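Local coordinates for protein L-ornithine 5-monooxygenase (Pseudomonas aeruginosa, PDB 3S5W) that hydroxylates the side-chain nitrogen of L-ornithine with FAD, NADPH and oxygen, the first step in making the siderophore pyoverdin, at residues Q143-P155 with L165-R179. Residues are numbered along the deposited sequence; the frame is centred on the assembly and turned at random.
Sequences QSRYGEEVLRIEP and LRVISRNADGEELVR. With FAD (flavin-adenine dinucleotide), chain C; PO4 (phosphate ion), chain D.
Glu148 OE1 is gripped twice: Ser169 OG donates to it at 2.8 Å, nearly in line with the C-O bond, and Arg179 NH1 reaches its syn lone pair. Arg179 NH2 takes the syn lone pair of Glu148 OE2 at 2.9 Å, completing an end-on, two-nitrogen salt bridge whose carboxylate and guanidinium planes lie only 21° apart. This pairing ties the start of an antiparallel beta hairpin, strands 148-158 and 161-171, to the next strand, 176-181, within the sheet of the FAD-binding domain. Arg179 NH2 also donates to O4 of a phosphate, probably from the crystallisation liquor; Arg145 NE donates to that oxygen too, at 2.7 Å, so the anion bridges the two arginines.

The register slips by one at a classic beta bulge, where two residues, Leu151 and Arg152, stand against the single residue Ile168: Leu151 N donates to Ile168 O at 2.7 Å, while Ile168 N donates to Arg152 O. Just before the bulge, the backbone N and O of Val150 are both turned to the adenine, Val150 N donating to FAD N1A at 2.8 Å and Val150 O accepting from N6A. On the Val150 face, Val167 CG1 meets both Val150 CG1 and Ile153 CD1, a buried apolar layer continued by Leu165 and Leu184.

On the opposite face of the sheet, the Ile168 CG2 methyl lies over one face of the Arg152 guanidinium, displaced toward its rim. Arg152 CG sits between backbone N and carbonyl carbon (chi1 66°), and the extended chain brings NE to Glu154 OE2. The other carboxylate oxygen extends the salt-bridge network to Arg166, Glu154 OE1 accepting from Arg166 NE at 2.9 Å, in the guanidinium plane.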
ATOM      1  N   GLN A 143      -0.355   1.255  22.996  1.00 34.74           N
ATOM      2  CA  GLN A 143       0.137   0.137  22.212  1.00 34.25           C
ATOM      3  C   GLN A 143       1.039   0.521  21.046  1.00 33.11           C
ATOM      4  O   GLN A 143       1.733  -0.318  20.509  1.00 34.98           O
ATOM      5  CB  GLN A 143      -1.022  -0.727  21.725  1.00 34.75           C
ATOM      6  CG  GLN A 143      -1.767  -1.396  22.877  1.00 36.98           C
ATOM      7  CD  GLN A 143      -2.930  -2.226  22.449  1.00 42.24           C
ATOM      8  OE1 GLN A 143      -3.517  -2.016  21.380  1.00 44.02           O
ATOM      9  NE2 GLN A 143      -3.288  -3.194  23.289  1.00 41.46           N
ATOM     10  N   SER A 144       1.048   1.771  20.632  1.00 31.95           N
ATOM     11  CA  SER A 144       1.845   2.122  19.465  1.00 30.72           C
ATOM     12  C   SER A 144       3.211   2.682  19.868  1.00 30.21           C
ATOM     13  O   SER A 144       3.330   3.330  20.903  1.00 29.65           O
ATOM     14  CB  SER A 144       1.082   3.123  18.603  1.00 30.22           C
ATOM     15  OG  SER A 144       0.901   4.331  19.316  1.00 30.67           O
ATOM     16  N   ARG A 145       4.231   2.416  19.058  1.00 29.25           N
ATOM     17  CA  ARG A 145       5.525   3.063  19.200  1.00 29.48           C
ATOM     18  C   ARG A 145       5.923   3.610  17.856  1.00 29.34           C
ATOM     19  O   ARG A 145       6.332   2.844  16.983  1.00 29.49           O
ATOM     20  CB  ARG A 145       6.584   2.066  19.704  1.00 29.89           C
ATOM     21  CG  ARG A 145       6.233   1.426  21.050  1.00 30.47           C
ATOM     22  CD  ARG A 145       6.449   2.415  22.204  1.00 34.52           C
ATOM     23  NE  ARG A 145       6.194   1.771  23.484  1.00 35.74           N
ATOM     24  CZ  ARG A 145       5.011   1.713  24.108  1.00 39.69           C
ATOM     25  NH1 ARG A 145       3.912   2.274  23.586  1.00 37.90           N
ATOM     26  NH2 ARG A 145       4.924   1.081  25.279  1.00 36.99           N
ATOM     27  N   TYR A 146       5.816   4.924  17.689  1.00 29.83           N
ATOM     28  CA  TYR A 146       6.277   5.589  16.459  1.00 29.94           C
ATOM     29  C   TYR A 146       7.758   5.916  16.446  1.00 30.67           C
ATOM     30  O   TYR A 146       8.401   5.943  17.507  1.00 31.00           O
ATOM     31  CB  TYR A 146       5.466   6.840  16.182  1.00 29.69           C
ATOM     32  CG  TYR A 146       4.008   6.530  15.906  1.00 29.45           C
ATOM     33  CD1 TYR A 146       3.612   5.961  14.670  1.00 28.65           C
ATOM     34  CD2 TYR A 146       3.033   6.773  16.875  1.00 27.24           C
ATOM     35  CE1 TYR A 146       2.263   5.664  14.413  1.00 28.40           C
ATOM     36  CE2 TYR A 146       1.669   6.484  16.626  1.00 28.72           C
ATOM     37  CZ  TYR A 146       1.302   5.931  15.401  1.00 28.68           C
ATOM     38  OH  TYR A 146      -0.021   5.668  15.178  1.00 27.17           O
ATOM     39  N   GLY A 147       8.289   6.159  15.247  1.00 29.97           N
ATOM     40  CA  GLY A 147       9.714   6.402  15.028  1.00 31.10           C
ATOM     41  C   GLY A 147      10.625   5.204  15.325  1.00 31.75           C
ATOM     42  O   GLY A 147      11.773   5.393  15.721  1.00 33.13           O
ATOM     43  N   GLU A 148      10.117   3.984  15.157  1.00 31.20           N
ATOM     44  CA  GLU A 148      10.886   2.772  15.403  1.00 31.28           C
ATOM     45  C   GLU A 148      10.817   1.868  14.189  1.00 31.73           C
ATOM     46  O   GLU A 148       9.729   1.369  13.843  1.00 31.41           O
ATOM     47  CB  GLU A 148      10.330   2.018  16.606  1.00 31.36           C
ATOM     48  CG  GLU A 148      10.533   2.721  17.956  1.00 34.93           C
ATOM     49  CD  GLU A 148      10.551   1.747  19.121  1.00 37.45           C
ATOM     50  OE1 GLU A 148      10.993   0.594  18.927  1.00 40.70           O
ATOM     51  OE2 GLU A 148      10.116   2.124  20.228  1.00 39.64           O
ATOM     52  N   GLU A 149      11.968   1.668  13.552  1.00 31.14           N
ATOM     53  CA  GLU A 149      12.091   0.752  12.424  1.00 31.57           C
ATOM     54  C   GLU A 149      12.553  -0.610  12.925  1.00 31.72           C
ATOM     55  O   GLU A 149      13.623  -0.697  13.560  1.00 30.81           O
ATOM     56  CB  GLU A 149      13.071   1.310  11.391  1.00 31.60           C
ATOM     57  CG  GLU A 149      13.282   0.389  10.186  1.00 34.70           C
ATOM     58  CD  GLU A 149      14.260   0.922   9.164  1.00 40.69           C
ATOM     59  OE1 GLU A 149      14.900   1.967   9.399  1.00 43.40           O
ATOM     60  OE2 GLU A 149      14.408   0.272   8.110  1.00 42.74           O
ATOM     61  N   VAL A 150      11.758  -1.651  12.654  1.00 30.02           N
ATOM     62  CA  VAL A 150      12.151  -3.010  12.990  1.00 30.27           C
ATOM     63  C   VAL A 150      13.207  -3.447  11.973  1.00 31.08           C
ATOM     64  O   VAL A 150      13.013  -3.320  10.743  1.00 28.75           O
ATOM     65  CB  VAL A 150      10.963  -4.007  13.059  1.00 30.29           C
ATOM     66  CG1 VAL A 150      11.451  -5.424  13.247  1.00 29.98           C
ATOM     67  CG2 VAL A 150      10.037  -3.658  14.198  1.00 29.65           C
ATOM     68  N   LEU A 151      14.352  -3.904  12.484  1.00 30.73           N
ATOM     69  CA  LEU A 151      15.436  -4.314  11.586  1.00 32.68           C
ATOM     70  C   LEU A 151      15.466  -5.823  11.313  1.00 33.17           C
ATOM     71  O   LEU A 151      15.762  -6.251  10.205  1.00 33.82           O
ATOM     72  CB  LEU A 151      16.799  -3.837  12.127  1.00 32.69           C
ATOM     73  CG  LEU A 151      16.966  -2.353  12.501  1.00 34.16           C
ATOM     74  CD1 LEU A 151      18.286  -2.110  13.248  1.00 37.21           C
ATOM     75  CD2 LEU A 151      16.901  -1.449  11.281  1.00 36.33           C
ATOM     76  N   ARG A 152      15.183  -6.627  12.329  1.00 34.27           N
ATOM     77  CA  ARG A 152      15.223  -8.094  12.198  1.00 35.67           C
ATOM     78  C   ARG A 152      14.540  -8.780  13.369  1.00 35.81           C
ATOM     79  O   ARG A 152      14.388  -8.203  14.442  1.00 36.31           O
ATOM     80  CB  ARG A 152      16.672  -8.621  12.068  1.00 36.26           C
ATOM     81  CG  ARG A 152      17.518  -8.424  13.311  1.00 38.87           C
ATOM     82  CD  ARG A 152      18.993  -8.898  13.119  1.00 44.50           C
ATOM     83  NE  ARG A 152      19.808  -8.400  14.232  1.00 45.59           N
ATOM     84  CZ  ARG A 152      20.365  -7.196  14.273  1.00 45.87           C
ATOM     85  NH1 ARG A 152      20.233  -6.362  13.254  1.00 46.06           N
ATOM     86  NH2 ARG A 152      21.061  -6.829  15.333  1.00 47.31           N
ATOM     87  N   ILE A 153      14.157 -10.029  13.153  1.00 36.23           N
ATOM     88  CA  ILE A 153      13.514 -10.837  14.164  1.00 37.17           C
ATOM     89  C   ILE A 153      14.399 -12.048  14.347  1.00 38.64           C
ATOM     90  O   ILE A 153      14.755 -12.687  13.360  1.00 38.99           O
ATOM     91  CB  ILE A 153      12.117 -11.314  13.708  1.00 37.07           C
ATOM     92  CG1 ILE A 153      11.294 -10.134  13.166  1.00 36.21           C
ATOM     93  CG2 ILE A 153      11.387 -12.045  14.851  1.00 36.99           C
ATOM     94  CD1 ILE A 153      11.014  -9.041  14.184  1.00 32.54           C
ATOM     95  N   GLU A 154      14.752 -12.335  15.601  1.00 40.08           N
ATOM     96  CA  GLU A 154      15.607 -13.476  15.952  1.00 41.73           C
ATOM     97  C   GLU A 154      14.895 -14.472  16.880  1.00 42.72           C
ATOM     98  O   GLU A 154      14.097 -14.075  17.730  1.00 42.06           O
ATOM     99  CB  GLU A 154      16.883 -12.998  16.634  1.00 41.78           C
ATOM    100  CG  GLU A 154      17.868 -12.296  15.713  1.00 42.26           C
ATOM    101  CD  GLU A 154      18.923 -11.531  16.495  1.00 43.79           C
ATOM    102  OE1 GLU A 154      18.955 -11.656  17.744  1.00 45.20           O
ATOM    103  OE2 GLU A 154      19.714 -10.796  15.862  1.00 42.01           O
ATOM    104  N   PRO A 155      15.194 -15.773  16.713  1.00 44.58           N
ATOM    105  CA  PRO A 155      14.629 -16.809  17.579  1.00 46.36           C
ATOM    106  C   PRO A 155      15.238 -16.815  18.982  1.00 48.38           C
ATOM    107  O   PRO A 155      16.448 -16.723  19.115  1.00 49.15           O
ATOM    108  CB  PRO A 155      15.004 -18.103  16.854  1.00 46.44           C
ATOM    109  CG  PRO A 155      16.197 -17.758  16.037  1.00 46.25           C
ATOM    110  CD  PRO A 155      15.990 -16.344  15.608  1.00 44.21           C
ATOM    111  N   LEU A 165      10.436 -14.586  20.502  1.00 38.91           N
ATOM    112  CA  LEU A 165      11.134 -13.932  19.424  1.00 37.19           C
ATOM    113  C   LEU A 165      11.736 -12.659  19.943  1.00 35.52           C
ATOM    114  O   LEU A 165      11.145 -11.991  20.779  1.00 34.69           O
ATOM    115  CB  LEU A 165      10.174 -13.646  18.241  1.00 37.19           C
ATOM    116  CG  LEU A 165       9.602 -14.849  17.486  1.00 36.91           C
ATOM    117  CD1 LEU A 165       8.429 -14.391  16.621  1.00 36.22           C
ATOM    118  CD2 LEU A 165      10.672 -15.569  16.639  1.00 35.81           C
ATOM    119  N   ARG A 166      12.927 -12.350  19.450  1.00 35.48           N
ATOM    120  CA  ARG A 166      13.597 -11.104  19.771  1.00 35.53           C
ATOM    121  C   ARG A 166      13.324 -10.149  18.621  1.00 34.40           C
ATOM    122  O   ARG A 166      13.640 -10.469  17.473  1.00 33.92           O
ATOM    123  CB  ARG A 166      15.119 -11.312  19.894  1.00 36.71           C
ATOM    124  CG  ARG A 166      15.562 -12.054  21.142  1.00 39.49           C
ATOM    125  CD  ARG A 166      16.990 -12.686  20.969  1.00 43.77           C
ATOM    126  NE  ARG A 166      17.975 -11.723  20.465  1.00 45.53           N
ATOM    127  CZ  ARG A 166      18.629 -10.840  21.217  1.00 48.00           C
ATOM    128  NH1 ARG A 166      18.422 -10.801  22.524  1.00 50.15           N
ATOM    129  NH2 ARG A 166      19.498  -9.995  20.666  1.00 47.80           N
ATOM    130  N   VAL A 167      12.729  -8.998  18.927  1.00 32.71           N
ATOM    131  CA  VAL A 167      12.458  -7.993  17.910  1.00 31.86           C
ATOM    132  C   VAL A 167      13.462  -6.865  18.087  1.00 31.81           C
ATOM    133  O   VAL A 167      13.486  -6.217  19.135  1.00 32.48           O
ATOM    134  CB  VAL A 167      10.982  -7.463  18.009  1.00 32.51           C
ATOM    135  CG1 VAL A 167      10.704  -6.404  16.922  1.00 30.65           C
ATOM    136  CG2 VAL A 167       9.965  -8.621  17.958  1.00 30.58           C
ATOM    137  N   ILE A 168      14.282  -6.636  17.067  1.00 31.64           N
ATOM    138  CA  ILE A 168      15.323  -5.630  17.113  1.00 31.93           C
ATOM    139  C   ILE A 168      14.883  -4.403  16.310  1.00 31.87           C
ATOM    140  O   ILE A 168      14.630  -4.501  15.116  1.00 30.71           O
ATOM    141  CB  ILE A 168      16.689  -6.163  16.517  1.00 32.07           C
ATOM    142  CG1 ILE A 168      17.320  -7.274  17.378  1.00 34.22           C
ATOM    143  CG2 ILE A 168      17.700  -5.024  16.447  1.00 32.74           C
ATOM    144  CD1 ILE A 168      16.625  -8.579  17.406  1.00 37.17           C
ATOM    145  N   SER A 169      14.817  -3.256  16.960  1.00 31.57           N
ATOM    146  CA  SER A 169      14.436  -2.029  16.283  1.00 32.84           C
ATOM    147  C   SER A 169      15.435  -0.894  16.544  1.00 33.76           C
ATOM    148  O   SER A 169      16.276  -0.977  17.465  1.00 32.85           O
ATOM    149  CB  SER A 169      12.998  -1.623  16.669  1.00 32.26           C
ATOM    150  OG  SER A 169      12.878  -1.283  18.044  1.00 32.54           O
ATOM    151  N   ARG A 170      15.346   0.153  15.730  1.00 33.92           N
ATOM    152  CA  ARG A 170      16.185   1.321  15.855  1.00 36.24           C
ATOM    153  C   ARG A 170      15.237   2.521  15.934  1.00 36.66           C
ATOM    154  O   ARG A 170      14.274   2.596  15.158  1.00 36.73           O
ATOM    155  CB  ARG A 170      17.119   1.434  14.639  1.00 37.08           C
ATOM    156  CG  ARG A 170      18.042   2.681  14.664  1.00 41.94           C
ATOM    157  CD  ARG A 170      19.106   2.702  13.549  1.00 47.79           C
ATOM    158  NE  ARG A 170      18.536   2.784  12.203  1.00 52.47           N
ATOM    159  CZ  ARG A 170      18.750   1.894  11.231  1.00 54.40           C
ATOM    160  NH1 ARG A 170      19.541   0.838  11.432  1.00 55.29           N
ATOM    161  NH2 ARG A 170      18.181   2.062  10.043  1.00 54.35           N
ATOM    162  N   ASN A 171      15.451   3.425  16.885  1.00 36.45           N
ATOM    163  CA  ASN A 171      14.644   4.648  16.912  1.00 37.49           C
ATOM    164  C   ASN A 171      15.257   5.763  16.050  1.00 38.72           C
ATOM    165  O   ASN A 171      16.302   5.567  15.408  1.00 37.37           O
ATOM    166  CB  ASN A 171      14.253   5.098  18.341  1.00 36.91           C
ATOM    167  CG  ASN A 171      15.444   5.610  19.164  1.00 36.75           C
ATOM    168  OD1 ASN A 171      16.477   6.023  18.621  1.00 33.07           O
ATOM    169  ND2 ASN A 171      15.302   5.557  20.479  1.00 36.44           N
ATOM    170  N   ALA A 172      14.588   6.911  16.016  1.00 40.97           N
ATOM    171  CA  ALA A 172      14.972   7.985  15.093  1.00 43.17           C
ATOM    172  C   ALA A 172      16.321   8.609  15.507  1.00 44.15           C
ATOM    173  O   ALA A 172      17.125   9.005  14.651  1.00 44.33           O
ATOM    174  CB  ALA A 172      13.845   9.035  14.982  1.00 43.56           C
ATOM    175  N   ASP A 173      16.596   8.623  16.817  1.00 45.05           N
ATOM    176  CA  ASP A 173      17.917   9.029  17.338  1.00 45.44           C
ATOM    177  C   ASP A 173      19.053   8.021  17.053  1.00 45.21           C
ATOM    178  O   ASP A 173      20.212   8.322  17.327  1.00 45.19           O
ATOM    179  CB  ASP A 173      17.851   9.344  18.845  1.00 46.22           C
ATOM    180  CG  ASP A 173      16.812  10.429  19.189  1.00 48.94           C
ATOM    181  OD1 ASP A 173      16.615  11.373  18.376  1.00 50.98           O
ATOM    182  OD2 ASP A 173      16.177  10.332  20.271  1.00 49.29           O
ATOM    183  N   GLY A 174      18.718   6.840  16.519  1.00 43.81           N
ATOM    184  CA  GLY A 174      19.709   5.812  16.169  1.00 42.39           C
ATOM    185  C   GLY A 174      20.013   4.786  17.263  1.00 41.29           C
ATOM    186  O   GLY A 174      20.950   4.010  17.132  1.00 41.23           O
ATOM    187  N   GLU A 175      19.236   4.797  18.345  1.00 39.91           N
ATOM    188  CA  GLU A 175      19.357   3.842  19.429  1.00 39.75           C
ATOM    189  C   GLU A 175      18.715   2.531  19.059  1.00 38.93           C
ATOM    190  O   GLU A 175      17.631   2.516  18.473  1.00 37.82           O
ATOM    191  CB  GLU A 175      18.594   4.340  20.647  1.00 39.98           C
ATOM    192  CG  GLU A 175      19.385   5.041  21.679  1.00 43.85           C
ATOM    193  CD  GLU A 175      18.545   5.251  22.925  1.00 47.91           C
ATOM    194  OE1 GLU A 175      17.424   5.817  22.792  1.00 49.83           O
ATOM    195  OE2 GLU A 175      18.986   4.827  24.016  1.00 47.41           O
ATOM    196  N   GLU A 176      19.356   1.436  19.438  1.00 38.11           N
ATOM    197  CA  GLU A 176      18.800   0.113  19.217  1.00 37.85           C
ATOM    198  C   GLU A 176      17.916  -0.290  20.387  1.00 37.62           C
ATOM    199  O   GLU A 176      18.230   0.003  21.546  1.00 36.99           O
ATOM    200  CB  GLU A 176      19.920  -0.907  19.017  1.00 38.94           C
ATOM    201  CG  GLU A 176      19.468  -2.319  18.671  1.00 40.75           C
ATOM    202  CD  GLU A 176      20.564  -3.124  17.958  1.00 43.95           C
ATOM    203  OE1 GLU A 176      20.991  -4.169  18.502  1.00 46.53           O
ATOM    204  OE2 GLU A 176      20.994  -2.704  16.864  1.00 43.26           O
ATOM    205  N   LEU A 177      16.808  -0.958  20.082  1.00 36.35           N
ATOM    206  CA  LEU A 177      15.919  -1.505  21.090  1.00 37.03           C
ATOM    207  C   LEU A 177      15.715  -2.990  20.829  1.00 36.31           C
ATOM    208  O   LEU A 177      15.615  -3.422  19.678  1.00 35.41           O
ATOM    209  CB  LEU A 177      14.580  -0.758  21.088  1.00 38.22           C
ATOM    210  CG  LEU A 177      14.491   0.633  21.751  1.00 40.23           C
ATOM    211  CD1 LEU A 177      14.814   1.763  20.780  1.00 43.83           C
ATOM    212  CD2 LEU A 177      13.091   0.854  22.276  1.00 41.66           C
ATOM    213  N   VAL A 178      15.698  -3.781  21.894  1.00 35.48           N
ATOM    214  CA  VAL A 178      15.475  -5.223  21.773  1.00 35.73           C
ATOM    215  C   VAL A 178      14.309  -5.559  22.686  1.00 35.43           C
ATOM    216  O   VAL A 178      14.314  -5.194  23.862  1.00 35.90           O
ATOM    217  CB  VAL A 178      16.777  -6.063  22.106  1.00 35.48           C
ATOM    218  CG1 VAL A 178      16.508  -7.569  22.051  1.00 36.34           C
ATOM    219  CG2 VAL A 178      17.906  -5.695  21.148  1.00 36.61           C
ATOM    220  N   ARG A 179      13.279  -6.193  22.129  1.00 34.33           N
ATOM    221  CA  ARG A 179      12.097  -6.595  22.888  1.00 34.44           C
ATOM    222  C   ARG A 179      11.799  -8.058  22.635  1.00 34.20           C
ATOM    223  O   ARG A 179      12.183  -8.624  21.611  1.00 34.70           O
ATOM    224  CB  ARG A 179      10.862  -5.759  22.502  1.00 34.70           C
ATOM    225  CG  ARG A 179      10.898  -4.300  22.887  1.00 34.23           C
ATOM    226  CD  ARG A 179       9.570  -3.690  22.473  1.00 32.41           C
ATOM    227  NE  ARG A 179       9.492  -2.253  22.707  1.00 32.24           N
ATOM    228  CZ  ARG A 179       9.895  -1.316  21.852  1.00 32.15           C
ATOM    229  NH1 ARG A 179      10.471  -1.646  20.696  1.00 30.81           N
ATOM    230  NH2 ARG A 179       9.745  -0.041  22.170  1.00 31.92           N
TER
HETATM  231  PA  FAD C 450       0.714   0.215   4.926  1.00 23.63           P
HETATM  232  O1A FAD C 450       1.663   0.319   3.792  1.00 19.77           O
HETATM  233  O2A FAD C 450      -0.450   1.221   4.904  1.00 19.53           O
HETATM  234  O5B FAD C 450       1.510   0.416   6.328  1.00 23.66           O
HETATM  235  C5B FAD C 450       2.744  -0.235   6.519  1.00 21.39           C
HETATM  236  C4B FAD C 450       3.381   0.492   7.692  1.00 23.22           C
HETATM  237  O4B FAD C 450       4.559  -0.195   8.019  1.00 26.67           O
HETATM  238  C3B FAD C 450       3.798   1.904   7.292  1.00 23.62           C
HETATM  239  O3B FAD C 450       3.174   2.847   8.140  1.00 24.22           O
HETATM  240  C2B FAD C 450       5.325   1.911   7.442  1.00 24.49           C
HETATM  241  O2B FAD C 450       5.802   3.100   8.063  1.00 27.34           O
HETATM  242  C1B FAD C 450       5.553   0.755   8.368  1.00 25.52           C
HETATM  243  N9A FAD C 450       6.816   0.044   8.196  1.00 27.25           N
HETATM  244  C8A FAD C 450       7.354  -0.488   7.028  1.00 30.44           C
HETATM  245  N7A FAD C 450       8.509  -1.135   7.366  1.00 29.15           N
HETATM  246  C5A FAD C 450       8.674  -1.034   8.713  1.00 28.77           C
HETATM  247  C6A FAD C 450       9.666  -1.504   9.573  1.00 30.58           C
HETATM  248  N6A FAD C 450      10.567  -2.404   9.148  1.00 28.73           N
HETATM  249  N1A FAD C 450       9.551  -1.215  10.931  1.00 28.54           N
HETATM  250  C2A FAD C 450       8.490  -0.502  11.450  1.00 27.82           C
HETATM  251  N3A FAD C 450       7.498  -0.033  10.594  1.00 25.41           N
HETATM  252  C4A FAD C 450       7.604  -0.301   9.249  1.00 28.24           C
HETATM  253  N1  FAD C 450      -6.279   0.582  -0.805  1.00 22.48           N
HETATM  254  C2  FAD C 450      -7.656   0.758  -0.864  1.00 25.26           C
HETATM  255  O2  FAD C 450      -8.407  -0.130  -0.497  1.00 23.60           O
HETATM  256  N3  FAD C 450      -8.195   1.936  -1.337  1.00 25.57           N
HETATM  257  C4  FAD C 450      -7.394   2.972  -1.750  1.00 28.10           C
HETATM  258  O4  FAD C 450      -7.924   4.032  -2.126  1.00 26.10           O
HETATM  259  C4X FAD C 450      -5.997   2.797  -1.709  1.00 25.20           C
HETATM  260  N5  FAD C 450      -5.159   3.816  -2.138  1.00 26.11           N
HETATM  261  C5X FAD C 450      -3.786   3.638  -2.109  1.00 27.52           C
HETATM  262  C6  FAD C 450      -2.951   4.677  -2.546  1.00 29.83           C
HETATM  263  C7  FAD C 450      -1.570   4.529  -2.530  1.00 29.86           C
HETATM  264  C7M FAD C 450      -0.737   5.684  -3.024  1.00 32.40           C
HETATM  265  C8  FAD C 450      -1.022   3.325  -2.101  1.00 28.19           C
HETATM  266  C8M FAD C 450       0.461   3.096  -2.053  1.00 31.03           C
HETATM  267  C9  FAD C 450      -1.840   2.289  -1.664  1.00 26.97           C
HETATM  268  C9A FAD C 450      -3.234   2.435  -1.643  1.00 26.84           C
HETATM  269  N10 FAD C 450      -4.074   1.403  -1.210  1.00 23.80           N
HETATM  270  C10 FAD C 450      -5.452   1.584  -1.264  1.00 24.18           C
HETATM  271  C1' FAD C 450      -3.546   0.075  -0.760  1.00 23.37           C
HETATM  272  C2' FAD C 450      -2.863   0.096   0.623  1.00 23.22           C
HETATM  273  O2' FAD C 450      -1.929  -0.987   0.556  1.00 24.65           O
HETATM  274  C3' FAD C 450      -3.894  -0.162   1.711  1.00 24.06           C
HETATM  275  O3' FAD C 450      -4.953   0.817   1.691  1.00 23.72           O
HETATM  276  C4' FAD C 450      -3.261  -0.110   3.124  1.00 22.97           C
HETATM  277  O4' FAD C 450      -2.475   1.069   3.243  1.00 23.37           O
HETATM  278  C5' FAD C 450      -2.467  -1.382   3.524  1.00 23.29           C
HETATM  279  O5' FAD C 450      -2.275  -1.328   4.925  1.00 26.29           O
HETATM  280  P   FAD C 450      -1.003  -1.997   5.669  1.00 24.11           P
HETATM  281  O1P FAD C 450      -1.114  -1.559   7.109  1.00 22.80           O
HETATM  282  O2P FAD C 450      -1.047  -3.471   5.370  1.00 20.51           O
HETATM  283  O3P FAD C 450       0.248  -1.312   4.955  1.00 21.18           O
HETATM  284  P   PO4 D 444       8.473  -0.062  25.746  1.00 53.64           P
HETATM  285  O1  PO4 D 444       7.073  -0.384  26.217  1.00 51.76           O
HETATM  286  O2  PO4 D 444       9.097  -1.361  25.287  1.00 51.76           O
HETATM  287  O3  PO4 D 444       9.242   0.549  26.900  1.00 53.57           O
HETATM  288  O4  PO4 D 444       8.485   0.953  24.618  1.00 50.73           O